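PDB 5FFJ: endonuclease and methylase LlaGI from Lactococcus lactis, which probably recognises and methylates specific DNA sequences and cleaves unmodified DNA as a Type ISP restriction-modification enzyme with a helicase-like ATPase, its nuclease being deleted here. Local coordinates for residues 1069-1074 and 1364-1369; 1094-1099 and 1131-1136. One frame throughout, in Å; residues are numbered along the deposited sequence.

Contact 1. Residues 1069-1074 and 1364-1369; sequences VSNFSK and ITDDPN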
ATOM      1  N   VAL A1069      -5.950  -8.282  23.384  1.00 48.21           N
ATOM      2  CA  VAL A1069      -6.975  -8.889  24.223  1.00 46.06           C
ATOM      3  C   VAL A1069      -6.808 -10.406  24.391  1.00 40.33           C
ATOM      4  O   VAL A1069      -7.332 -10.985  25.345  1.00 42.46           O
ATOM      5  CB  VAL A1069      -8.382  -8.555  23.645  1.00 50.31           C
ATOM      6  CG1 VAL A1069      -9.195  -9.806  23.326  1.00 58.18           C
ATOM      7  CG2 VAL A1069      -9.138  -7.647  24.596  1.00 51.89           C
ATOM      8  N   SER A1070      -6.076 -11.040  23.477  1.00 46.13           N
ATOM      9  CA  SER A1070      -5.846 -12.487  23.536  1.00 44.18           C
ATOM     10  C   SER A1070      -4.355 -12.822  23.498  1.00 43.57           C
ATOM     11  O   SER A1070      -3.568 -12.117  22.863  1.00 54.68           O
ATOM     12  CB  SER A1070      -6.557 -13.193  22.379  1.00 51.65           C
ATOM     13  OG  SER A1070      -5.677 -13.393  21.288  1.00 54.09           O
ATOM     14  N   ASN A1071      -3.981 -13.911  24.163  1.00 38.26           N
ATOM     15  CA  ASN A1071      -2.579 -14.307  24.278  1.00 54.25           C
ATOM     16  C   ASN A1071      -2.438 -15.690  24.918  1.00 47.95           C
ATOM     17  O   ASN A1071      -3.331 -16.153  25.627  1.00 46.85           O
ATOM     18  CB  ASN A1071      -1.806 -13.261  25.094  1.00 53.69           C
ATOM     19  CG  ASN A1071      -0.305 -13.522  25.139  1.00 43.86           C
ATOM     20  OD1 ASN A1071       0.145 -14.665  25.181  1.00 73.10           O
ATOM     21  ND2 ASN A1071       0.476 -12.448  25.146  1.00 51.97           N
ATOM     22  N   PHE A1072      -1.308 -16.341  24.655  1.00 43.33           N
ATOM     23  CA  PHE A1072      -0.982 -17.625  25.271  1.00 51.17           C
ATOM     24  C   PHE A1072      -0.741 -17.501  26.778  1.00 57.49           C
ATOM     25  O   PHE A1072      -1.128 -18.379  27.548  1.00 55.60           O
ATOM     26  CB  PHE A1072       0.260 -18.231  24.610  1.00 48.40           C
ATOM     27  CG  PHE A1072      -0.026 -18.971  23.334  1.00 46.06           C
ATOM     28  CD1 PHE A1072      -0.814 -20.108  23.339  1.00 44.62           C
ATOM     29  CD2 PHE A1072       0.522 -18.552  22.132  1.00 49.81           C
ATOM     30  CE1 PHE A1072      -1.072 -20.799  22.170  1.00 43.32           C
ATOM     31  CE2 PHE A1072       0.270 -19.242  20.959  1.00 53.93           C
ATOM     32  CZ  PHE A1072      -0.528 -20.367  20.980  1.00 38.84           C
ATOM     33  N   SER A1073      -0.096 -16.413  27.191  1.00 50.61           N
ATOM     34  CA  SER A1073       0.200 -16.183  28.604  1.00 50.17           C
ATOM     35  C   SER A1073      -0.915 -15.386  29.264  1.00 48.98           C
ATOM     36  O   SER A1073      -1.210 -14.265  28.854  1.00 48.52           O
ATOM     37  CB  SER A1073       1.536 -15.448  28.770  1.00 60.04           C
ATOM     38  OG  SER A1073       1.750 -15.077  30.121  1.00 72.05           O
ATOM     39  N   LYS A1074      -1.537 -15.982  30.280  1.00 37.52           N
ATOM     40  CA  LYS A1074      -2.562 -15.308  31.073  1.00 52.95           C
ATOM     41  C   LYS A1074      -2.035 -14.002  31.659  1.00 58.02           C
ATOM     42  O   LYS A1074      -2.735 -12.990  31.674  1.00 52.36           O
ATOM     43  CB  LYS A1074      -3.056 -16.225  32.198  1.00 45.18           C
ATOM     44  CG  LYS A1074      -4.067 -15.576  33.136  1.00 42.26           C
ATOM     45  CD  LYS A1074      -4.643 -16.586  34.121  1.00 58.80           C
ATOM     46  CE  LYS A1074      -5.698 -15.959  35.029  1.00 61.81           C
ATOM     47  NZ  LYS A1074      -6.301 -16.957  35.957  1.00 68.32           N
ATOM     48  N   ILE A1364       3.453  -6.445  20.255  1.00 65.08           N
ATOM     49  CA  ILE A1364       3.137  -7.337  21.370  1.00 54.64           C
ATOM     50  C   ILE A1364       3.569  -8.756  21.021  1.00 49.15           C
ATOM     51  O   ILE A1364       3.160  -9.308  19.997  1.00 57.86           O
ATOM     52  CB  ILE A1364       1.624  -7.338  21.726  1.00 42.65           C
ATOM     53  CG1 ILE A1364       1.064  -5.904  21.754  1.00 62.26           C
ATOM     54  CG2 ILE A1364       1.384  -8.115  23.034  1.00 55.89           C
ATOM     55  CD1 ILE A1364       0.517  -5.419  23.086  1.00 57.15           C
ATOM     56  N   THR A1365       4.394  -9.344  21.881  1.00 53.43           N
ATOM     57  CA  THR A1365       4.936 -10.676  21.645  1.00 68.10           C
ATOM     58  C   THR A1365       3.975 -11.737  22.165  1.00 57.12           C
ATOM     59  O   THR A1365       3.305 -11.534  23.180  1.00 43.20           O
ATOM     60  CB  THR A1365       6.310 -10.868  22.324  1.00 45.80           C
ATOM     61  OG1 THR A1365       6.123 -11.219  23.700  1.00 58.63           O
ATOM     62  CG2 THR A1365       7.157  -9.599  22.229  1.00 63.62           C
ATOM     63  N   ASP A1366       3.906 -12.860  21.457  1.00 46.07           N
ATOM     64  CA  ASP A1366       3.056 -13.978  21.850  1.00 60.32           C
ATOM     65  C   ASP A1366       3.861 -15.276  21.824  1.00 64.69           C
ATOM     66  O   ASP A1366       4.176 -15.801  20.754  1.00 62.25           O
ATOM     67  CB  ASP A1366       1.843 -14.080  20.925  1.00 68.18           C
ATOM     68  CG  ASP A1366       0.776 -15.017  21.459  1.00 69.02           C
ATOM     69  OD1 ASP A1366       0.889 -15.464  22.621  1.00 60.45           O
ATOM     70  OD2 ASP A1366      -0.191 -15.297  20.718  1.00 73.01           O
ATOM     71  N   ASP A1367       4.181 -15.782  23.011  1.00 60.77           N
ATOM     72  CA  ASP A1367       5.061 -16.934  23.169  1.00 44.73           C
ATOM     73  C   ASP A1367       4.304 -18.138  23.739  1.00 50.40           C
ATOM     74  O   ASP A1367       3.882 -18.104  24.894  1.00 50.92           O
ATOM     75  CB  ASP A1367       6.230 -16.563  24.083  1.00 51.39           C
ATOM     76  CG  ASP A1367       7.145 -17.732  24.358  1.00 56.52           C
ATOM     77  OD1 ASP A1367       6.836 -18.520  25.271  1.00 60.95           O
ATOM     78  OD2 ASP A1367       8.175 -17.862  23.663  1.00 72.47           O
ATOM     79  N   PRO A1368       4.138 -19.210  22.939  1.00 44.65           N
ATOM     80  CA  PRO A1368       3.317 -20.347  23.387  1.00 47.01           C
ATOM     81  C   PRO A1368       3.895 -21.132  24.572  1.00 47.88           C
ATOM     82  O   PRO A1368       3.153 -21.877  25.216  1.00 51.59           O
ATOM     83  CB  PRO A1368       3.244 -21.237  22.138  1.00 47.03           C
ATOM     84  CG  PRO A1368       4.450 -20.888  21.352  1.00 56.41           C
ATOM     85  CD  PRO A1368       4.682 -19.430  21.586  1.00 46.31           C
ATOM     86  N   ASN A1369       5.183 -20.972  24.865  1.00 49.44           N
ATOM     87  CA  ASN A1369       5.804 -21.695  25.976  1.00 42.62           C
ATOM     88  C   ASN A1369       5.304 -21.198  27.338  1.00 42.23           C
ATOM     89  O   ASN A1369       5.441 -21.893  28.346  1.00 47.10           O
ATOM     90  CB  ASN A1369       7.336 -21.581  25.924  1.00 57.09           C
ATOM     91  CG  ASN A1369       7.931 -22.169  24.658  1.00 54.09           C
ATOM     92  OD1 ASN A1369       8.329 -21.442  23.747  1.00 55.56           O
ATOM     93  ND2 ASN A1369       8.014 -23.493  24.606  1.00 58.06           N
TER
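F1072, just past strand 1070-1071, carries most of this contact, lying against D1366, D1367 and P1368. Its backbone N gives a nearly straight hydrogen bond to D1366 OD1 (3.1 Å, 169° at the hydrogen), received on the syn lone pair of the carboxylate. D1366 reaches it because its CG is anti to its own N (chi1 -167°); its other oxygen, OD2, forms a salt bridge with K1152, so the carboxylate is gripped from two directions. From F1072 CB, which lies 3.6 Å from D1367 O, the ring swings beside the backbone N (chi1 -83°). CG then meets P1368 CA at 3.6 Å, while CD2 turns the ring edge toward D1366 OD1. Further out, CE2 lies 3.8 Å from P1368 CB and CZ 4.0 Å from the same atom. P1368 CB thus sits over one ring face, 3.9 Å from the centroid, in a CH-pi contact offset toward the rim. Y1354 also meets the ring.

The chain leaves the strand through a turn held by N1071, whose backbone pairs with Y1153. N1071 OD1 accepts a hydrogen bond from S1073 N, 2.7 Å away, the donor lying above the carbonyl plane. An alanine at N1071 would remove this acceptor and would probably loosen the turn that presents F1072 N to D1366. With S1073 at the N-cap of helix 1074-1096, the arrangement is an Asx turn linking an edge strand to a helix, within the putative DNA-specificity domain of the Type ISP family.

Contact 2. Residues 1094-1099 and 1131-1136; sequences RLENID and REKTQF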
ATOM      1  N   ARG A1094      -8.229  13.561  28.229  1.00 67.22           N
ATOM      2  CA  ARG A1094      -7.873  14.644  27.318  1.00 81.85           C
ATOM      3  C   ARG A1094      -9.136  15.259  26.719  1.00 88.11           C
ATOM      4  O   ARG A1094      -9.280  16.480  26.683  1.00 97.72           O
ATOM      5  CB  ARG A1094      -6.950  14.145  26.202  1.00 85.79           C
ATOM      6  CG  ARG A1094      -6.571  15.221  25.186  1.00 91.11           C
ATOM      7  CD  ARG A1094      -5.888  14.635  23.967  1.00103.26           C
ATOM      8  NE  ARG A1094      -4.591  14.046  24.284  1.00 98.47           N
ATOM      9  CZ  ARG A1094      -3.665  13.748  23.378  1.00108.61           C
ATOM     10  NH1 ARG A1094      -3.886  13.989  22.092  1.00109.11           N
ATOM     11  NH2 ARG A1094      -2.514  13.214  23.758  1.00102.94           N
ATOM     12  N   LEU A1095     -10.043  14.402  26.253  1.00 81.64           N
ATOM     13  CA  LEU A1095     -11.299  14.842  25.652  1.00 82.48           C
ATOM     14  C   LEU A1095     -12.192  15.545  26.668  1.00 90.93           C
ATOM     15  O   LEU A1095     -13.016  16.385  26.308  1.00 96.10           O
ATOM     16  CB  LEU A1095     -12.056  13.655  25.048  1.00 82.74           C
ATOM     17  CG  LEU A1095     -11.433  12.922  23.855  1.00 82.92           C
ATOM     18  CD1 LEU A1095     -12.383  11.848  23.332  1.00 79.19           C
ATOM     19  CD2 LEU A1095     -11.041  13.883  22.744  1.00 77.25           C
ATOM     20  N   GLU A1096     -12.030  15.186  27.937  1.00 90.54           N
ATOM     21  CA  GLU A1096     -12.856  15.733  29.009  1.00102.80           C
ATOM     22  C   GLU A1096     -12.744  17.256  29.124  1.00105.34           C
ATOM     23  O   GLU A1096     -13.755  17.951  29.259  1.00101.84           O
ATOM     24  CB  GLU A1096     -12.477  15.087  30.344  1.00 99.64           C
ATOM     25  CG  GLU A1096     -13.622  14.335  30.999  1.00106.86           C
ATOM     26  CD  GLU A1096     -13.165  13.412  32.112  1.00114.12           C
ATOM     27  OE1 GLU A1096     -13.881  12.428  32.400  1.00110.18           O
ATOM     28  OE2 GLU A1096     -12.093  13.669  32.700  1.00107.08           O
ATOM     29  N   ASN A1097     -11.515  17.763  29.059  1.00103.27           N
ATOM     30  CA  ASN A1097     -11.239  19.184  29.268  1.00113.31           C
ATOM     31  C   ASN A1097     -11.089  19.952  27.951  1.00115.47           C
ATOM     32  O   ASN A1097     -10.529  21.051  27.920  1.00101.95           O
ATOM     33  CB  ASN A1097      -9.974  19.352  30.120  1.00109.33           C
ATOM     34  CG  ASN A1097     -10.161  18.873  31.553  1.00112.75           C
ATOM     35  OD1 ASN A1097     -11.243  18.999  32.128  1.00 95.49           O
ATOM     36  ND2 ASN A1097      -9.099  18.324  32.137  1.00106.10           N
ATOM     37  N   ILE A1098     -11.574  19.352  26.866  1.00114.65           N
ATOM     38  CA  ILE A1098     -11.708  20.042  25.586  1.00100.38           C
ATOM     39  C   ILE A1098     -13.152  19.860  25.108  1.00 98.22           C
ATOM     40  O   ILE A1098     -13.407  19.264  24.070  1.00107.97           O
ATOM     41  CB  ILE A1098     -10.669  19.527  24.529  1.00104.59           C
ATOM     42  CG1 ILE A1098     -10.757  20.342  23.232  1.00117.44           C
ATOM     43  CG2 ILE A1098     -10.797  18.012  24.268  1.00104.58           C
ATOM     44  CD1 ILE A1098      -9.488  20.292  22.409  1.00104.28           C
ATOM     45  N   ASP A1099     -14.095  20.387  25.886  1.00108.43           N
ATOM     46  CA  ASP A1099     -15.520  20.185  25.621  1.00113.69           C
ATOM     47  C   ASP A1099     -15.939  20.631  24.213  1.00118.20           C
ATOM     48  O   ASP A1099     -15.683  21.763  23.797  1.00113.84           O
ATOM     49  CB  ASP A1099     -16.361  20.912  26.683  1.00124.81           C
ATOM     50  CG  ASP A1099     -16.405  22.417  26.477  1.00119.05           C
ATOM     51  OD1 ASP A1099     -17.367  22.906  25.847  1.00103.14           O
ATOM     52  OD2 ASP A1099     -15.482  23.112  26.952  1.00109.05           O
ATOM     53  N   ARG A1131     -17.800  10.426  27.053  1.00 73.64           N
ATOM     54  CA  ARG A1131     -16.693  10.287  28.000  1.00 80.32           C
ATOM     55  C   ARG A1131     -16.894   9.023  28.826  1.00 85.74           C
ATOM     56  O   ARG A1131     -17.510   9.053  29.895  1.00 97.04           O
ATOM     57  CB  ARG A1131     -16.578  11.514  28.910  1.00 94.76           C
ATOM     58  CG  ARG A1131     -16.572  12.852  28.172  1.00 92.53           C
ATOM     59  CD  ARG A1131     -15.695  12.835  26.922  1.00 69.70           C
ATOM     60  NE  ARG A1131     -15.584  14.163  26.322  1.00 95.19           N
ATOM     61  CZ  ARG A1131     -16.559  14.771  25.650  1.00 99.15           C
ATOM     62  NH1 ARG A1131     -17.734  14.177  25.489  1.00 89.75           N
ATOM     63  NH2 ARG A1131     -16.362  15.980  25.142  1.00 96.51           N
ATOM     64  N   GLU A1132     -16.372   7.913  28.312  1.00 70.13           N
ATOM     65  CA  GLU A1132     -16.508   6.617  28.963  1.00 73.73           C
ATOM     66  C   GLU A1132     -15.163   6.020  29.327  1.00 58.57           C
ATOM     67  O   GLU A1132     -14.290   5.868  28.474  1.00 67.18           O
ATOM     68  CB  GLU A1132     -17.257   5.640  28.064  1.00 71.18           C
ATOM     69  CG  GLU A1132     -18.660   6.091  27.701  1.00 84.21           C
ATOM     70  CD  GLU A1132     -19.666   4.950  27.646  1.00 91.97           C
ATOM     71  OE1 GLU A1132     -19.291   3.784  27.908  1.00 96.09           O
ATOM     72  OE2 GLU A1132     -20.845   5.225  27.341  1.00 97.12           O
ATOM     73  N   LYS A1133     -15.014   5.677  30.601  1.00 61.88           N
ATOM     74  CA  LYS A1133     -13.828   4.991  31.088  1.00 73.66           C
ATOM     75  C   LYS A1133     -14.162   3.549  31.448  1.00 71.41           C
ATOM     76  O   LYS A1133     -15.336   3.172  31.490  1.00 63.21           O
ATOM     77  CB  LYS A1133     -13.251   5.715  32.304  1.00 79.71           C
ATOM     78  CG  LYS A1133     -12.685   7.096  32.013  1.00 76.86           C
ATOM     79  CD  LYS A1133     -11.786   7.541  33.154  1.00 92.85           C
ATOM     80  CE  LYS A1133     -11.190   8.914  32.921  1.00 89.16           C
ATOM     81  NZ  LYS A1133     -10.234   9.260  34.010  1.00 77.07           N
ATOM     82  N   THR A1134     -13.128   2.752  31.702  1.00 59.89           N
ATOM     83  CA  THR A1134     -13.310   1.369  32.127  1.00 71.97           C
ATOM     84  C   THR A1134     -12.438   0.988  33.305  1.00 73.16           C
ATOM     85  O   THR A1134     -11.400   1.602  33.558  1.00 77.77           O
ATOM     86  CB  THR A1134     -12.989   0.381  30.999  1.00 65.92           C
ATOM     87  OG1 THR A1134     -11.670   0.633  30.506  1.00 78.65           O
ATOM     88  CG2 THR A1134     -13.959   0.528  29.887  1.00 63.06           C
ATOM     89  N   GLN A1135     -12.872  -0.048  34.013  1.00 62.50           N
ATOM     90  CA  GLN A1135     -12.036  -0.718  34.988  1.00 75.18           C
ATOM     91  C   GLN A1135     -11.495  -1.994  34.364  1.00 70.88           C
ATOM     92  O   GLN A1135     -12.177  -2.638  33.565  1.00 70.56           O
ATOM     93  CB  GLN A1135     -12.821  -1.039  36.262  1.00 85.31           C
ATOM     94  CG  GLN A1135     -13.048   0.148  37.189  1.00 88.25           C
ATOM     95  CD  GLN A1135     -13.516  -0.285  38.566  1.00110.30           C
ATOM     96  OE1 GLN A1135     -13.924  -1.430  38.761  1.00114.76           O
ATOM     97  NE2 GLN A1135     -13.452   0.625  39.532  1.00103.35           N
ATOM     98  N   PHE A1136     -10.265  -2.348  34.714  1.00 73.42           N
ATOM     99  CA  PHE A1136      -9.712  -3.633  34.319  1.00 66.84           C
ATOM    100  C   PHE A1136     -10.180  -4.709  35.289  1.00 60.35           C
ATOM    101  O   PHE A1136      -9.851  -4.674  36.476  1.00 68.73           O
ATOM    102  CB  PHE A1136      -8.186  -3.592  34.273  1.00 64.20           C
ATOM    103  CG  PHE A1136      -7.552  -4.950  34.305  1.00 59.96           C
ATOM    104  CD1 PHE A1136      -7.576  -5.769  33.187  1.00 64.42           C
ATOM    105  CD2 PHE A1136      -6.942  -5.414  35.456  1.00 68.34           C
ATOM    106  CE1 PHE A1136      -6.997  -7.025  33.218  1.00 68.73           C
ATOM    107  CE2 PHE A1136      -6.362  -6.667  35.494  1.00 66.47           C
ATOM    108  CZ  PHE A1136      -6.391  -7.473  34.375  1.00 64.20           C
TER
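The C-terminal end of helix 1074-1096, in the putative Type ISP specificity domain, meets the loop that follows helix 1122-1129, and R1131 makes the largest share of the contact. Its chain starts with CG beside the backbone N (chi1 -50°) and bends again at chi2 (-43°), then runs extended through chi3 until the guanidinium reaches the last helical turn. There the positive group would probably favour the carbonyl end of the helix dipole. L1095 holds CG anti to its carbonyl carbon; its CB lies 3.8 Å from R1131 NE, and the side chain packs on L1102, V1107 and Y1110.

K1133 stretches out beyond CG and brings NZ into a salt bridge with D1093, in the last turn of the helix. E1096 lies alongside R1131, CG to CG 4.3 Å; its OE1 comes within 4.5 Å of K1133 CE, but the charged groups do not meet. The loop backbone is tied to the same helix, E1132 O to Y1088 OH and T1134 O to N1089 ND2.

L1095 O takes two weak hydrogen bonds, one from I1098 N at 3.3 Å as the helix unwinds and the other from R1131 NE at 3.4 Å, the carbonyl oxygen lying at the guanidinium edge.

Helix 1074-1096 joins the two contacts: it starts directly after the Asx turn of contact 1 and ends in contact 2. Their centres are about 29 Å apart, whereas their nearest atoms come within about 7 Å, because segment 1131-1136 runs back along the helix, with T1134 touching I1085 and F1136 touching S1078 and Q1082. The chain then enters strand 1141-1147, which pairs with 1150-1155, the neighbour of strand 1070-1071. Along the chain, contact 2 falls inside the loop that contact 1 closes between 1074 and 1364. At its nearest atom each contact lies about 7 Å from the bound DNA, so neither touches it directly; both lie close to it, in the putative specificity domain.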